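Local coordinates for DUF2018 family protein (Campylobacter jejuni subsp. jejuni, PDB 4NPX) that is of unknown function, though it folds as a small, all-alpha protein that assembles as a two-chain unit, at residues K41-F44 with I45-Q49. Sequence-based numbering, arbitrary orientation.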
loop_
_atom_site.group_PDB
_atom_site.type_symbol
_atom_site.label_atom_id
_atom_site.label_comp_id
_atom_site.label_asym_id
_atom_site.label_seq_id
_atom_site.Cartn_x
_atom_site.Cartn_y
_atom_site.Cartn_z
ATOM N N LYS A 41 -4.871 8.216 11.282
ATOM C CA LYS A 41 -5.066 8.409 9.870
ATOM C C LYS A 41 -4.667 9.788 9.434
ATOM O O LYS A 41 -3.932 9.938 8.461
ATOM C CB LYS A 41 -6.516 8.149 9.520
ATOM C CG LYS A 41 -6.796 8.224 8.027
ATOM C CD LYS A 41 -8.193 7.676 7.709
ATOM C CE LYS A 41 -9.284 8.290 8.549
ATOM N NZ LYS A 41 -10.570 7.638 8.156
ATOM N N GLU A 42 -5.212 10.786 10.124
ATOM C CA GLU A 42 -4.904 12.219 9.850
ATOM C C GLU A 42 -3.389 12.475 9.964
ATOM O O GLU A 42 -2.824 13.074 9.096
ATOM C CB GLU A 42 -5.672 13.137 10.794
ATOM C CG GLU A 42 -7.180 13.103 10.571
ATOM C CD GLU A 42 -7.990 13.697 11.721
ATOM O OE1 GLU A 42 -7.433 14.018 12.801
ATOM O OE2 GLU A 42 -9.214 13.817 11.536
ATOM N N LYS A 43 -2.723 11.929 10.966
ATOM C CA LYS A 43 -1.302 12.148 11.058
ATOM C C LYS A 43 -0.526 11.485 9.874
ATOM O O LYS A 43 0.405 12.077 9.302
ATOM C CB LYS A 43 -0.810 11.651 12.387
ATOM C CG LYS A 43 0.592 12.114 12.764
ATOM C CD LYS A 43 0.931 11.537 14.135
ATOM C CE LYS A 43 2.301 11.936 14.639
ATOM N NZ LYS A 43 3.346 11.480 13.709
ATOM N N PHE A 44 -0.926 10.281 9.468
ATOM C CA PHE A 44 -0.242 9.641 8.318
ATOM C C PHE A 44 -0.384 10.449 7.068
ATOM O O PHE A 44 0.551 10.610 6.287
ATOM C CB PHE A 44 -0.805 8.246 8.102
ATOM C CG PHE A 44 -0.413 7.636 6.805
ATOM C CD1 PHE A 44 0.840 7.092 6.656
ATOM C CD2 PHE A 44 -1.315 7.560 5.784
ATOM C CE1 PHE A 44 1.191 6.492 5.466
ATOM C CE2 PHE A 44 -0.974 6.943 4.580
ATOM C CZ PHE A 44 0.286 6.412 4.461
ATOM N N ILE A 45 -1.581 10.943 6.827
ATOM C CA ILE A 45 -1.822 11.752 5.603
ATOM C C ILE A 45 -0.942 13.012 5.584
ATOM O O ILE A 45 -0.368 13.377 4.527
ATOM C CB ILE A 45 -3.269 12.154 5.498
ATOM C CG1 ILE A 45 -4.189 10.929 5.472
ATOM C CG2 ILE A 45 -3.447 13.029 4.243
ATOM C CD1 ILE A 45 -3.886 10.021 4.328
ATOM N N GLU A 46 -0.875 13.689 6.731
ATOM C CA GLU A 46 -0.028 14.857 6.891
ATOM C C GLU A 46 1.446 14.525 6.609
ATOM O O GLU A 46 2.171 15.277 5.970
ATOM C CB GLU A 46 -0.195 15.412 8.280
ATOM C CG GLU A 46 -1.493 16.137 8.420
ATOM C CD GLU A 46 -1.439 17.071 9.592
ATOM O OE1 GLU A 46 -0.578 16.824 10.467
ATOM O OE2 GLU A 46 -2.229 18.051 9.610
ATOM N N ILE A 47 1.891 13.372 7.067
ATOM C CA ILE A 47 3.242 12.874 6.826
ATOM C C ILE A 47 3.535 12.659 5.349
ATOM O O ILE A 47 4.569 13.089 4.891
ATOM C CB ILE A 47 3.536 11.610 7.665
ATOM C CG1 ILE A 47 3.737 12.055 9.143
ATOM C CG2 ILE A 47 4.834 11.011 7.185
ATOM C CD1 ILE A 47 3.676 10.909 10.145
ATOM N N ILE A 48 2.584 12.013 4.620
ATOM C CA ILE A 48 2.650 11.819 3.163
ATOM C C ILE A 48 2.694 13.153 2.440
ATOM O O ILE A 48 3.620 13.426 1.623
ATOM C CB ILE A 48 1.362 11.015 2.719
ATOM C CG1 ILE A 48 1.701 9.583 2.559
ATOM C CG2 ILE A 48 0.820 11.490 1.427
ATOM C CD1 ILE A 48 2.475 9.042 3.655
ATOM N N GLN A 49 1.743 14.012 2.770
ATOM C CA GLN A 49 1.707 15.294 2.134
ATOM C C GLN A 49 3.020 16.089 2.277
ATOM O O GLN A 49 3.324 16.913 1.415
ATOM C CB GLN A 49 0.515 16.163 2.647
ATOM C CG GLN A 49 -0.907 15.705 2.232
ATOM C CD GLN A 49 -2.019 16.375 3.068
ATOM O OE1 GLN A 49 -1.839 16.710 4.292
ATOM N NE2 GLN A 49 -3.183 16.564 2.442
#
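Ile48 lays its CD1 methyl over one face of the Phe44 ring, 3.8 Å from the ring centroid and 29° off the normal, which meets the geometry of a CH-pi contact. The methyl is displaced toward one side of the ring, since Ile48 CD1 comes within 3.4 Å of Phe44 CE1 but lies 4.1 Å from Phe44 CE2. With CG anti to the backbone N (chi1 167°), Phe44 carries its ring to the side where Ile48, one turn on, can set CD1 over the face. On the CD2 flank of the same ring Ile45 adds an apolar contact, its CD1 standing 3.8 Å from Phe44 CD2, and both isoleucines, like the phenylalanine, are buried. The backbone beneath carries four successive i to i+4 bonds. Ile48 N donates to Phe44 O at 3.0 Å, so the pair that packs through its side chains is also tied through its main chain; Ile45 N, Glu46 N and Ile47 N donate in the same way to the carbonyls of Lys41, Glu42 and Lys43. All four are fairly straight, with no N-H...O angle below 156°. On another side of the helix, Lys43 bends at its last torsion, and its NZ lies 3.6 Å from Ile47 CD1. Ile47 and Ile48 also touch Ile110 of helix 92-111, while Ile48 meets Ile48 of the second subunit and Ile45 packs on Leu53 of that subunit. Glu46 forms a salt bridge with Lys38, and Lys41 forms one with Glu61 of the second subunit. The bonds identify helix 40-49 as alpha-helical; buried Phe44, Ile45 and Ile48, set against the more exposed Glu42, Lys43 and Glu46, mark it as a short amphipathic helix whose apolar residues pack within the chain and at the dimer interface.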